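Long-range contacts in ribonuclease mar1, putative (Trypanosoma cruzi, PDB 1YZV), which is of unknown function but belongs to the isochorismatase family and is probably a hydrolase, putatively a ribonuclease: residues L115-H121 against G144-Q148; F23-D27 against K91-L97; Y16-K20 against L56-H60. All blocks are in the same frame, centred on the assembly; numbering follows the deposited sequence.

Contact 1: residues L115-H121 against G144-Q148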
ATOM      1  N   LEU A 115     -15.059   1.476  13.871  1.00 20.75           N
ATOM      2  CA  LEU A 115     -15.900   2.230  12.920  1.00 20.67           C
ATOM      3  C   LEU A 115     -16.208   1.407  11.669  1.00 19.98           C
ATOM      4  O   LEU A 115     -15.305   0.827  11.053  1.00 20.58           O
ATOM      5  CB  LEU A 115     -15.199   3.525  12.515  1.00 19.89           C
ATOM      6  CG  LEU A 115     -15.762   4.432  11.388  1.00 20.21           C
ATOM      7  CD1 LEU A 115     -17.188   4.951  11.745  1.00 22.52           C
ATOM      8  CD2 LEU A 115     -14.785   5.631  11.152  1.00 21.19           C
ATOM      9  N   TRP A 116     -17.473   1.407  11.267  1.00 21.52           N
ATOM     10  CA  TRP A 116     -17.886   0.732  10.029  1.00 23.11           C
ATOM     11  C   TRP A 116     -19.226   1.278   9.530  1.00 21.44           C
ATOM     12  O   TRP A 116     -19.874   2.031  10.230  1.00 24.39           O
ATOM     13  CB  TRP A 116     -17.971  -0.807  10.231  1.00 21.17           C
ATOM     14  CG  TRP A 116     -19.138  -1.260  10.997  1.00 22.15           C
ATOM     15  CD1 TRP A 116     -20.314  -1.734  10.454  1.00 22.93           C
ATOM     16  CD2 TRP A 116     -19.429  -1.005  12.388  1.00 23.53           C
ATOM     17  NE1 TRP A 116     -21.272  -1.862  11.422  1.00 20.59           N
ATOM     18  CE2 TRP A 116     -20.749  -1.492  12.629  1.00 24.01           C
ATOM     19  CE3 TRP A 116     -18.655  -0.608  13.490  1.00 23.17           C
ATOM     20  CZ2 TRP A 116     -21.363  -1.436  13.903  1.00 21.71           C
ATOM     21  CZ3 TRP A 116     -19.265  -0.570  14.754  1.00 20.29           C
ATOM     22  CH2 TRP A 116     -20.609  -0.984  14.945  1.00 21.00           C
ATOM     23  N   GLY A 117     -19.544   0.992   8.275  1.00 21.55           N
ATOM     24  CA  GLY A 117     -20.849   1.313   7.719  1.00 21.41           C
ATOM     25  C   GLY A 117     -20.781   1.941   6.345  1.00 20.94           C
ATOM     26  O   GLY A 117     -19.937   1.533   5.495  1.00 22.88           O
ATOM     27  N   PHE A 118     -21.772   2.791   6.078  1.00 20.51           N
ATOM     28  CA  PHE A 118     -21.946   3.423   4.781  1.00 20.92           C
ATOM     29  C   PHE A 118     -21.745   4.952   4.884  1.00 20.67           C
ATOM     30  O   PHE A 118     -22.067   5.552   5.898  1.00 22.73           O
ATOM     31  CB  PHE A 118     -23.342   3.238   4.239  1.00 22.07           C
ATOM     32  CG  PHE A 118     -23.848   1.802   4.188  1.00 21.02           C
ATOM     33  CD1 PHE A 118     -23.025   0.751   3.904  1.00 19.82           C
ATOM     34  CD2 PHE A 118     -25.234   1.597   4.155  1.00 23.51           C
ATOM     35  CE1 PHE A 118     -23.563  -0.543   3.788  1.00 22.68           C
ATOM     36  CE2 PHE A 118     -25.771   0.317   4.050  1.00 25.38           C
ATOM     37  CZ  PHE A 118     -24.929  -0.752   3.914  1.00 25.41           C
ATOM     38  N   GLU A 119     -21.225   5.590   3.835  1.00 20.13           N
ATOM     39  CA  GLU A 119     -20.502   4.967   2.745  1.00 20.95           C
ATOM     40  C   GLU A 119     -19.019   5.159   3.088  1.00 21.64           C
ATOM     41  O   GLU A 119     -18.654   6.151   3.733  1.00 22.36           O
ATOM     42  CB  GLU A 119     -20.822   5.647   1.402  1.00 23.21           C
ATOM     43  CG  GLU A 119     -22.213   5.352   0.887  1.00 25.50           C
ATOM     44  CD  GLU A 119     -22.428   5.758  -0.579  1.00 30.58           C
ATOM     45  OE1 GLU A 119     -21.776   5.230  -1.499  1.00 27.28           O
ATOM     46  OE2 GLU A 119     -23.297   6.593  -0.804  1.00 39.71           O
ATOM     47  N   THR A 120     -18.193   4.217   2.656  1.00 22.13           N
ATOM     48  CA  THR A 120     -16.749   4.181   2.988  1.00 21.11           C
ATOM     49  C   THR A 120     -16.026   5.503   2.689  1.00 21.83           C
ATOM     50  O   THR A 120     -15.279   5.996   3.512  1.00 19.97           O
ATOM     51  CB  THR A 120     -16.056   3.014   2.264  1.00 19.19           C
ATOM     52  OG1 THR A 120     -16.836   1.816   2.426  1.00 19.14           O
ATOM     53  CG2 THR A 120     -14.643   2.761   2.827  1.00 22.70           C
ATOM     54  N   HIS A 121     -16.322   6.104   1.531  1.00 18.94           N
ATOM     55  CA  HIS A 121     -15.625   7.273   1.036  1.00 19.17           C
ATOM     56  C   HIS A 121     -16.251   8.578   1.455  1.00 19.49           C
ATOM     57  O   HIS A 121     -15.775   9.662   1.081  1.00 20.19           O
ATOM     58  CB  HIS A 121     -15.509   7.215  -0.491  1.00 21.90           C
ATOM     59  CG  HIS A 121     -16.820   7.260  -1.205  1.00 17.71           C
ATOM     60  ND1 HIS A 121     -17.797   6.311  -1.014  1.00 22.52           N
ATOM     61  CD2 HIS A 121     -17.333   8.164  -2.087  1.00 18.91           C
ATOM     62  CE1 HIS A 121     -18.879   6.664  -1.689  1.00 21.00           C
ATOM     63  NE2 HIS A 121     -18.596   7.736  -2.411  1.00 23.03           N
ATOM     64  N   GLY A 144     -17.281  -4.618   7.149  1.00 22.36           N
ATOM     65  CA  GLY A 144     -18.565  -3.974   7.470  1.00 23.15           C
ATOM     66  C   GLY A 144     -18.724  -2.580   6.842  1.00 23.34           C
ATOM     67  O   GLY A 144     -19.567  -1.789   7.261  1.00 24.02           O
ATOM     68  N   CYS A 145     -17.844  -2.260   5.896  1.00 21.33           N
ATOM     69  CA  CYS A 145     -17.888  -1.008   5.113  1.00 19.45           C
ATOM     70  C   CYS A 145     -18.255  -1.242   3.666  1.00 20.67           C
ATOM     71  O   CYS A 145     -17.919  -2.276   3.081  1.00 22.26           O
ATOM     72  CB  CYS A 145     -16.535  -0.255   5.176  1.00 20.30           C
ATOM     73  SG  CYS A 145     -16.103   0.352   6.766  1.00 21.77           S
ATOM     74  N   GLY A 146     -18.934  -0.255   3.077  1.00 20.00           N
ATOM     75  CA  GLY A 146     -19.304  -0.331   1.698  1.00 21.24           C
ATOM     76  C   GLY A 146     -19.646   1.005   1.110  1.00 20.55           C
ATOM     77  O   GLY A 146     -20.030   1.948   1.866  1.00 21.16           O
ATOM     78  N   SER A 147     -19.579   1.065  -0.227  1.00 20.84           N
ATOM     79  CA  SER A 147     -19.988   2.251  -0.987  1.00 22.55           C
ATOM     80  C   SER A 147     -20.874   1.812  -2.137  1.00 22.28           C
ATOM     81  O   SER A 147     -20.942   0.616  -2.461  1.00 19.13           O
ATOM     82  CB  SER A 147     -18.783   3.033  -1.563  1.00 21.38           C
ATOM     83  OG  SER A 147     -17.905   3.487  -0.560  1.00 23.33           O
ATOM     84  N   GLN A 148     -21.519   2.773  -2.799  1.00 22.80           N
ATOM     85  CA  GLN A 148     -22.341   2.402  -3.963  1.00 26.18           C
ATOM     86  C   GLN A 148     -21.468   1.941  -5.142  1.00 28.08           C
ATOM     87  O   GLN A 148     -21.892   1.121  -5.965  1.00 30.04           O
ATOM     88  CB  GLN A 148     -23.291   3.542  -4.348  1.00 26.35           C
ATOM     89  CG  GLN A 148     -24.386   3.765  -3.287  1.00 29.04           C
ATOM     90  CD  GLN A 148     -25.369   4.852  -3.645  1.00 32.93           C
ATOM     91  OE1 GLN A 148     -25.358   5.927  -3.043  1.00 42.51           O
ATOM     92  NE2 GLN A 148     -25.999   4.689  -4.784  1.00 33.00           N
TER
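Two neighbouring parallel strands, joined through helix 120-133 in a beta-alpha-beta unit, run past their C-terminal ends here: L115-H121 passes from strand into helix, while G144-Q148 leaves its strand as a loop. Backbone pairing is sparse. G146 N donates to G117 O at 3.2 Å, and T120 N, in the first turn of the helix, donates to G146 O at 3.0 Å. Two CA-H...O contacts supplement these, C145 CA to G117 O at 3.3 Å and E119 CA to G146 O at 3.2 Å. G117 adopts backbone angles at which a CB would strike the preceding carbonyl oxygen, and the peptide bond between F118 and E119 is cis.

Among the side chains, E119, the N-cap residue, receives Q148 N on OE1 at 2.8 Å. H121 ND1 and S147 OG are hydrogen-bonded at 2.9 Å, and either could be the donor. The other imidazole nitrogen of H121 bonds E174 of the second subunit, and T120 OG1 bonds H153. Apolar contact is modest, with W116 CB 4.1 Å from C145 SG.

A non-proline cis peptide at this junction also occurs in isochorismatase relatives, close to their active site. The chemistry implies a buried junction held by directional bonds, in which the carboxylate of E119 and the imidazole of H121 tie the loop residues S147 and Q148 to the start of the helix.

Contact 2: residues F23-D27 against K91-L97; sequences FFCCD and KKRFAML
F23-C26 form the C-terminal end of strand 20-26, with phi from -88° to -100° and psi from 99° at C25 to 112° at F23, and D27 follows it. K91, the last residue of strand 87-91, and the irregular loop to L97 cross one face of strand 20-26; the closest CA atoms are those of C26 and M96, 7.2 Å apart. F24 points its CB toward the loop (chi1 -83°, chi2 27°). Its CB lies 3.7 Å from M96 CE, and its CE2 meets L97 CD2 at 4.0 Å along the ring edge. M96 SD sits 4.8 Å from the F24 ring centroid, 58° off the normal, an oblique Met-aromatic contact. C25 turns its side chain away, but its O lies 3.8 Å from M96 CE. C26 (chi1 t) brings SG to 3.7 Å from M96 SD. M96, the most covered residue, takes m, t and p for chi1 to chi3. At D27 the chain turns left-handed helical (phi 55°, psi 45°), and chi1 m sends the carboxylate to K91: OD2 and NZ form a salt bridge of 2.9 Å. K91 (p, t, t, p) also donates from NZ to R93 O and F94 O, each at 2.8 Å, so the loop curls round the ammonium group. Q68 is a further partner of K91, and T66 bonds D27 OD1. An Asp-Lys pair touching a cysteine, here C123, is consistent with the catalytic triad of isochorismatase-type cysteine hydrolases. Strand 61-68 flanks the pair, helix 120-133 covers C26 and L97 through C123 and A130, and strand 110-118 lies beside F24.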
ATOM      1  N   PHE A  23     -18.300   1.686  19.594  1.00 25.82           N
ATOM      2  CA  PHE A  23     -18.633   1.081  18.341  1.00 24.72           C
ATOM      3  C   PHE A  23     -19.491   2.092  17.575  1.00 25.15           C
ATOM      4  O   PHE A  23     -20.618   2.410  17.973  1.00 26.46           O
ATOM      5  CB  PHE A  23     -19.357  -0.253  18.580  1.00 23.94           C
ATOM      6  CG  PHE A  23     -18.469  -1.322  19.144  1.00 22.06           C
ATOM      7  CD1 PHE A  23     -17.716  -2.143  18.304  1.00 20.63           C
ATOM      8  CD2 PHE A  23     -18.382  -1.512  20.508  1.00 23.62           C
ATOM      9  CE1 PHE A  23     -16.843  -3.053  18.826  1.00 20.91           C
ATOM     10  CE2 PHE A  23     -17.417  -2.360  21.034  1.00 24.31           C
ATOM     11  CZ  PHE A  23     -16.696  -3.168  20.206  1.00 23.29           C
ATOM     12  N   PHE A  24     -18.922   2.612  16.493  1.00 25.00           N
ATOM     13  CA  PHE A  24     -19.600   3.582  15.617  1.00 23.67           C
ATOM     14  C   PHE A  24     -20.161   2.910  14.371  1.00 27.43           C
ATOM     15  O   PHE A  24     -19.422   2.588  13.441  1.00 22.97           O
ATOM     16  CB  PHE A  24     -18.650   4.668  15.169  1.00 23.80           C
ATOM     17  CG  PHE A  24     -18.468   5.805  16.156  1.00 21.57           C
ATOM     18  CD1 PHE A  24     -18.642   5.631  17.513  1.00 24.13           C
ATOM     19  CD2 PHE A  24     -18.120   7.071  15.700  1.00 30.19           C
ATOM     20  CE1 PHE A  24     -18.539   6.703  18.379  1.00 26.95           C
ATOM     21  CE2 PHE A  24     -17.990   8.138  16.557  1.00 26.91           C
ATOM     22  CZ  PHE A  24     -18.174   7.950  17.910  1.00 30.68           C
ATOM     23  N   CYS A  25     -21.484   2.779  14.367  1.00 24.92           N
ATOM     24  CA  CYS A  25     -22.267   2.188  13.293  1.00 25.92           C
ATOM     25  C   CYS A  25     -22.830   3.318  12.399  1.00 24.54           C
ATOM     26  O   CYS A  25     -23.782   4.003  12.745  1.00 26.86           O
ATOM     27  CB  CYS A  25     -23.400   1.388  13.921  1.00 28.56           C
ATOM     28  SG  CYS A  25     -24.513   0.556  12.775  1.00 34.20           S
ATOM     29  N   CYS A  26     -22.158   3.540  11.295  1.00 26.21           N
ATOM     30  CA  CYS A  26     -22.389   4.677  10.411  1.00 26.99           C
ATOM     31  C   CYS A  26     -23.456   4.392   9.363  1.00 23.35           C
ATOM     32  O   CYS A  26     -23.190   3.707   8.382  1.00 23.76           O
ATOM     33  CB  CYS A  26     -21.086   5.018   9.696  1.00 26.17           C
ATOM     34  SG  CYS A  26     -20.931   6.641   9.134  1.00 36.53           S
ATOM     35  N   ASP A  27     -24.665   4.892   9.594  1.00 25.43           N
ATOM     36  CA  ASP A  27     -25.659   5.082   8.510  1.00 24.00           C
ATOM     37  C   ASP A  27     -25.982   3.812   7.671  1.00 24.94           C
ATOM     38  O   ASP A  27     -26.115   3.871   6.441  1.00 23.09           O
ATOM     39  CB  ASP A  27     -25.165   6.203   7.572  1.00 23.84           C
ATOM     40  CG  ASP A  27     -24.966   7.548   8.270  1.00 27.49           C
ATOM     41  OD1 ASP A  27     -25.192   7.677   9.513  1.00 24.56           O
ATOM     42  OD2 ASP A  27     -24.349   8.434   7.601  1.00 29.02           O
ATOM     43  N   LYS A  91     -28.493  12.833  11.669  1.00 23.26           N
ATOM     44  CA  LYS A  91     -27.558  13.882  11.223  1.00 24.22           C
ATOM     45  C   LYS A  91     -27.721  14.247   9.734  1.00 22.44           C
ATOM     46  O   LYS A  91     -28.101  13.428   8.903  1.00 24.41           O
ATOM     47  CB  LYS A  91     -26.088  13.468  11.460  1.00 23.20           C
ATOM     48  CG  LYS A  91     -25.661  12.220  10.600  1.00 22.10           C
ATOM     49  CD  LYS A  91     -24.287  11.694  10.975  1.00 22.57           C
ATOM     50  CE  LYS A  91     -23.706  10.646   9.983  1.00 23.73           C
ATOM     51  NZ  LYS A  91     -23.666  11.076   8.542  1.00 23.56           N
ATOM     52  N   LYS A  92     -27.200  15.425   9.411  1.00 24.69           N
ATOM     53  CA  LYS A  92     -26.924  15.854   8.064  1.00 24.49           C
ATOM     54  C   LYS A  92     -25.419  16.030   7.824  1.00 24.18           C
ATOM     55  O   LYS A  92     -24.991  15.962   6.689  1.00 21.27           O
ATOM     56  CB  LYS A  92     -27.670  17.149   7.771  1.00 28.34           C
ATOM     57  CG  LYS A  92     -29.194  16.911   7.772  1.00 32.89           C
ATOM     58  CD  LYS A  92     -29.918  17.960   6.980  1.00 37.24           C
ATOM     59  CE  LYS A  92     -31.441  17.754   7.046  1.00 46.37           C
ATOM     60  NZ  LYS A  92     -31.970  18.085   8.426  1.00 53.65           N
ATOM     61  N   ARG A  93     -24.623  16.214   8.883  1.00 23.52           N
ATOM     62  CA  ARG A  93     -23.157  16.214   8.763  1.00 23.06           C
ATOM     63  C   ARG A  93     -22.675  14.823   8.298  1.00 23.84           C
ATOM     64  O   ARG A  93     -23.282  13.801   8.653  1.00 23.13           O
ATOM     65  CB  ARG A  93     -22.519  16.568  10.103  1.00 24.01           C
ATOM     66  CG  ARG A  93     -20.985  16.763  10.031  1.00 22.19           C
ATOM     67  CD  ARG A  93     -20.335  16.805  11.379  1.00 28.13           C
ATOM     68  NE  ARG A  93     -20.888  17.844  12.227  1.00 36.75           N
ATOM     69  CZ  ARG A  93     -20.268  18.389  13.272  1.00 42.91           C
ATOM     70  NH1 ARG A  93     -19.040  17.991  13.638  1.00 45.91           N
ATOM     71  NH2 ARG A  93     -20.919  19.277  14.006  1.00 37.32           N
ATOM     72  N   PHE A  94     -21.634  14.755   7.458  1.00 21.98           N
ATOM     73  CA  PHE A  94     -21.234  13.437   6.940  1.00 23.15           C
ATOM     74  C   PHE A  94     -20.488  12.681   8.056  1.00 23.48           C
ATOM     75  O   PHE A  94     -20.869  11.561   8.418  1.00 26.52           O
ATOM     76  CB  PHE A  94     -20.421  13.557   5.658  1.00 23.80           C
ATOM     77  CG  PHE A  94     -21.166  14.218   4.541  1.00 22.14           C
ATOM     78  CD1 PHE A  94     -22.499  13.923   4.308  1.00 25.93           C
ATOM     79  CD2 PHE A  94     -20.550  15.165   3.763  1.00 19.13           C
ATOM     80  CE1 PHE A  94     -23.210  14.577   3.311  1.00 27.27           C
ATOM     81  CE2 PHE A  94     -21.195  15.746   2.694  1.00 19.86           C
ATOM     82  CZ  PHE A  94     -22.571  15.498   2.506  1.00 27.29           C
ATOM     83  N   ALA A  95     -19.552  13.357   8.703  1.00 21.86           N
ATOM     84  CA  ALA A  95     -18.918  12.799   9.938  1.00 22.92           C
ATOM     85  C   ALA A  95     -19.925  12.594  11.088  1.00 24.02           C
ATOM     86  O   ALA A  95     -20.835  13.400  11.295  1.00 27.29           O
ATOM     87  CB  ALA A  95     -17.771  13.658  10.379  1.00 22.25           C
ATOM     88  N   MET A  96     -19.706  11.541  11.889  1.00 25.41           N
ATOM     89  CA  MET A  96     -20.629  11.150  12.938  1.00 25.55           C
ATOM     90  C   MET A  96     -20.481  12.013  14.189  1.00 25.86           C
ATOM     91  O   MET A  96     -21.347  11.933  15.065  1.00 27.11           O
ATOM     92  CB  MET A  96     -20.440   9.683  13.332  1.00 23.53           C
ATOM     93  CG  MET A  96     -20.773   8.704  12.233  1.00 24.42           C
ATOM     94  SD  MET A  96     -20.388   7.020  12.761  1.00 25.58           S
ATOM     95  CE  MET A  96     -21.509   6.778  14.127  1.00 26.24           C
ATOM     96  N   LEU A  97     -19.521  12.943  14.208  1.00 26.02           N
ATOM     97  CA  LEU A  97     -19.133  13.615  15.458  1.00 28.62           C
ATOM     98  C   LEU A  97     -19.937  14.867  15.700  1.00 30.41           C
ATOM     99  O   LEU A  97     -19.401  15.981  15.859  1.00 30.95           O
ATOM    100  CB  LEU A  97     -17.621  13.901  15.499  1.00 30.60           C
ATOM    101  CG  LEU A  97     -16.769  12.651  15.686  1.00 35.26           C
ATOM    102  CD1 LEU A  97     -15.325  13.087  15.623  1.00 47.82           C
ATOM    103  CD2 LEU A  97     -17.042  12.018  17.043  1.00 31.53           C
TER

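Contact 3: residues Y16-K20 against L56-H60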
ATOM      1  N   TYR A  16     -10.001  -4.677  26.202  1.00 22.13           N
ATOM      2  CA  TYR A  16     -11.216  -3.995  26.544  1.00 24.76           C
ATOM      3  C   TYR A  16     -11.245  -3.411  27.947  1.00 27.41           C
ATOM      4  O   TYR A  16     -11.983  -2.428  28.181  1.00 26.22           O
ATOM      5  CB  TYR A  16     -12.457  -4.865  26.326  1.00 24.71           C
ATOM      6  CG  TYR A  16     -12.574  -6.084  27.213  1.00 24.83           C
ATOM      7  CD1 TYR A  16     -13.070  -5.985  28.514  1.00 24.97           C
ATOM      8  CD2 TYR A  16     -12.245  -7.345  26.731  1.00 20.05           C
ATOM      9  CE1 TYR A  16     -13.164  -7.107  29.356  1.00 27.88           C
ATOM     10  CE2 TYR A  16     -12.381  -8.483  27.536  1.00 23.15           C
ATOM     11  CZ  TYR A  16     -12.895  -8.362  28.848  1.00 23.19           C
ATOM     12  OH  TYR A  16     -12.969  -9.491  29.658  1.00 24.18           O
ATOM     13  N   GLY A  17     -10.508  -3.999  28.889  1.00 28.66           N
ATOM     14  CA  GLY A  17     -10.466  -3.410  30.231  1.00 30.00           C
ATOM     15  C   GLY A  17      -9.538  -2.217  30.410  1.00 32.18           C
ATOM     16  O   GLY A  17      -9.534  -1.565  31.438  1.00 34.00           O
ATOM     17  N   SER A  18      -8.661  -1.994  29.453  1.00 31.34           N
ATOM     18  CA  SER A  18      -7.683  -0.935  29.523  1.00 32.58           C
ATOM     19  C   SER A  18      -8.309   0.475  29.364  1.00 34.00           C
ATOM     20  O   SER A  18      -7.786   1.478  29.810  1.00 35.13           O
ATOM     21  CB  SER A  18      -6.660  -1.207  28.405  1.00 34.38           C
ATOM     22  OG  SER A  18      -5.442  -0.568  28.642  1.00 42.22           O
ATOM     23  N   CYS A  19      -9.341   0.552  28.557  1.00 34.54           N
ATOM     24  CA  CYS A  19      -9.981   1.800  28.219  1.00 33.46           C
ATOM     25  C   CYS A  19     -11.349   1.417  27.717  1.00 34.05           C
ATOM     26  O   CYS A  19     -11.628   0.227  27.514  1.00 37.65           O
ATOM     27  CB  CYS A  19      -9.185   2.539  27.156  1.00 33.66           C
ATOM     28  SG  CYS A  19      -8.994   1.659  25.541  1.00 32.39           S
ATOM     29  N   LYS A  20     -12.222   2.390  27.562  1.00 33.20           N
ATOM     30  CA  LYS A  20     -13.504   2.149  26.949  1.00 32.34           C
ATOM     31  C   LYS A  20     -13.443   2.267  25.407  1.00 29.29           C
ATOM     32  O   LYS A  20     -12.549   2.933  24.869  1.00 25.11           O
ATOM     33  CB  LYS A  20     -14.482   3.114  27.538  1.00 35.59           C
ATOM     34  CG  LYS A  20     -15.902   2.834  27.234  1.00 41.43           C
ATOM     35  CD  LYS A  20     -16.753   3.349  28.415  1.00 42.45           C
ATOM     36  CE  LYS A  20     -18.216   3.421  28.015  1.00 42.38           C
ATOM     37  NZ  LYS A  20     -19.083   3.878  29.158  1.00 41.58           N
ATOM     38  N   LEU A  56     -19.310  -7.341  26.550  1.00 26.77           N
ATOM     39  CA  LEU A  56     -18.335  -6.544  27.286  1.00 28.21           C
ATOM     40  C   LEU A  56     -18.989  -5.726  28.420  1.00 27.96           C
ATOM     41  O   LEU A  56     -18.380  -5.464  29.471  1.00 27.52           O
ATOM     42  CB  LEU A  56     -17.538  -5.656  26.332  1.00 28.45           C
ATOM     43  CG  LEU A  56     -16.778  -6.299  25.161  1.00 29.24           C
ATOM     44  CD1 LEU A  56     -16.047  -5.214  24.324  1.00 31.66           C
ATOM     45  CD2 LEU A  56     -15.828  -7.342  25.659  1.00 33.65           C
ATOM     46  N   GLY A  57     -20.204  -5.272  28.173  1.00 28.36           N
ATOM     47  CA  GLY A  57     -20.926  -4.487  29.129  1.00 28.13           C
ATOM     48  C   GLY A  57     -20.627  -3.008  29.098  1.00 26.78           C
ATOM     49  O   GLY A  57     -19.672  -2.559  28.474  1.00 24.89           O
ATOM     50  N   THR A  58     -21.452  -2.239  29.797  1.00 28.40           N
ATOM     51  CA  THR A  58     -21.360  -0.762  29.726  1.00 29.97           C
ATOM     52  C   THR A  58     -20.153  -0.223  30.404  1.00 28.20           C
ATOM     53  O   THR A  58     -19.731   0.880  30.114  1.00 31.33           O
ATOM     54  CB  THR A  58     -22.605  -0.057  30.325  1.00 34.48           C
ATOM     55  OG1 THR A  58     -22.878  -0.563  31.635  1.00 42.58           O
ATOM     56  CG2 THR A  58     -23.799  -0.313  29.428  1.00 38.94           C
ATOM     57  N   ALA A  59     -19.514  -1.030  31.234  1.00 26.18           N
ATOM     58  CA  ALA A  59     -18.205  -0.643  31.765  1.00 26.59           C
ATOM     59  C   ALA A  59     -17.169  -0.443  30.679  1.00 27.44           C
ATOM     60  O   ALA A  59     -16.289   0.380  30.821  1.00 29.82           O
ATOM     61  CB  ALA A  59     -17.711  -1.678  32.770  1.00 27.59           C
ATOM     62  N   HIS A  60     -17.295  -1.154  29.563  1.00 26.00           N
ATOM     63  CA  HIS A  60     -16.202  -1.215  28.604  1.00 24.24           C
ATOM     64  C   HIS A  60     -16.577  -0.826  27.178  1.00 24.73           C
ATOM     65  O   HIS A  60     -15.689  -0.686  26.326  1.00 27.32           O
ATOM     66  CB  HIS A  60     -15.645  -2.617  28.600  1.00 23.61           C
ATOM     67  CG  HIS A  60     -15.198  -3.088  29.952  1.00 23.29           C
ATOM     68  ND1 HIS A  60     -14.219  -2.439  30.681  1.00 21.92           N
ATOM     69  CD2 HIS A  60     -15.517  -4.200  30.654  1.00 24.10           C
ATOM     70  CE1 HIS A  60     -14.028  -3.088  31.818  1.00 26.42           C
ATOM     71  NE2 HIS A  60     -14.768  -4.183  31.810  1.00 23.28           N
TER
HETATM   72  O   HOH W   1     -13.140  -1.483  25.861  1.00 25.72           O
HETATM   73  O   HOH W   2     -12.891  -0.167  29.808  1.00 38.28           O
HETATM   74  O   HOH W   3     -21.044   2.307  27.869  1.00 55.05           O
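At the N-terminal ends of the strands of the parallel sheet, the loop Y16-K20 leading into strand 20-26 meets the turn L56-H60 that carries the chain from helix 39-56 into strand 61-68. The contact thus closes the base of a beta-alpha-beta crossover, and three residues dominate it.

H60 has the most surface covered. Its ring offers a face to the edge of Y16 in a T-shaped stack, with centroids 5.2 Å apart and planes at 62°; Y16 CD1 and H60 CD2 approach to 3.7 Å. H60 N bonds G57 O at 3.0 Å, closing the turn. One water lies 2.9 Å from Y16 O and 2.8 Å from H60 ND1, a second 2.8 Å from Y16 O and 2.7 Å from H60 O, so two waters link Y16 O to the backbone and ring of H60.

Y16 also receives L56 over a ring face: L56 CD2 is 3.9 Å from the ring centroid and 19° off its normal, a CH-pi contact. The phenol hydroxyl reaches beyond this pair to D186.

K20 CA is 4.6 Å from H60 CA, the closest CA pair, and 3.6 Å from H60 O; all four side-chain torsions are t, so the extended chain passes A59. K20 NZ donates to T58 O at 3.2 Å, and a third water bridges them, 2.8 Å from K20 NZ and 3.0 Å from T58 O.

How the contacts relate
All three contacts involve the six-stranded parallel sheet, but at different ends of its strands. Contacts 1 and 2 lie at the C-terminal ends, with centres 11 Å apart, and touch directly: neighbouring strands 20-26 and 110-118 join through the backbone pairs C26 N to W116 O and C26 O to F118 N, both 2.9 Å and probable hydrogen bonds. Contact 3 lies at the opposite ends, its centre 22 Å from that of contact 2 and 25 Å from that of contact 1. Along the chain, contacts 3 and 2 interleave before contact 1 opens. Strand 20-26 therefore links a partly buried base to the buried end that carries the probable catalytic pair.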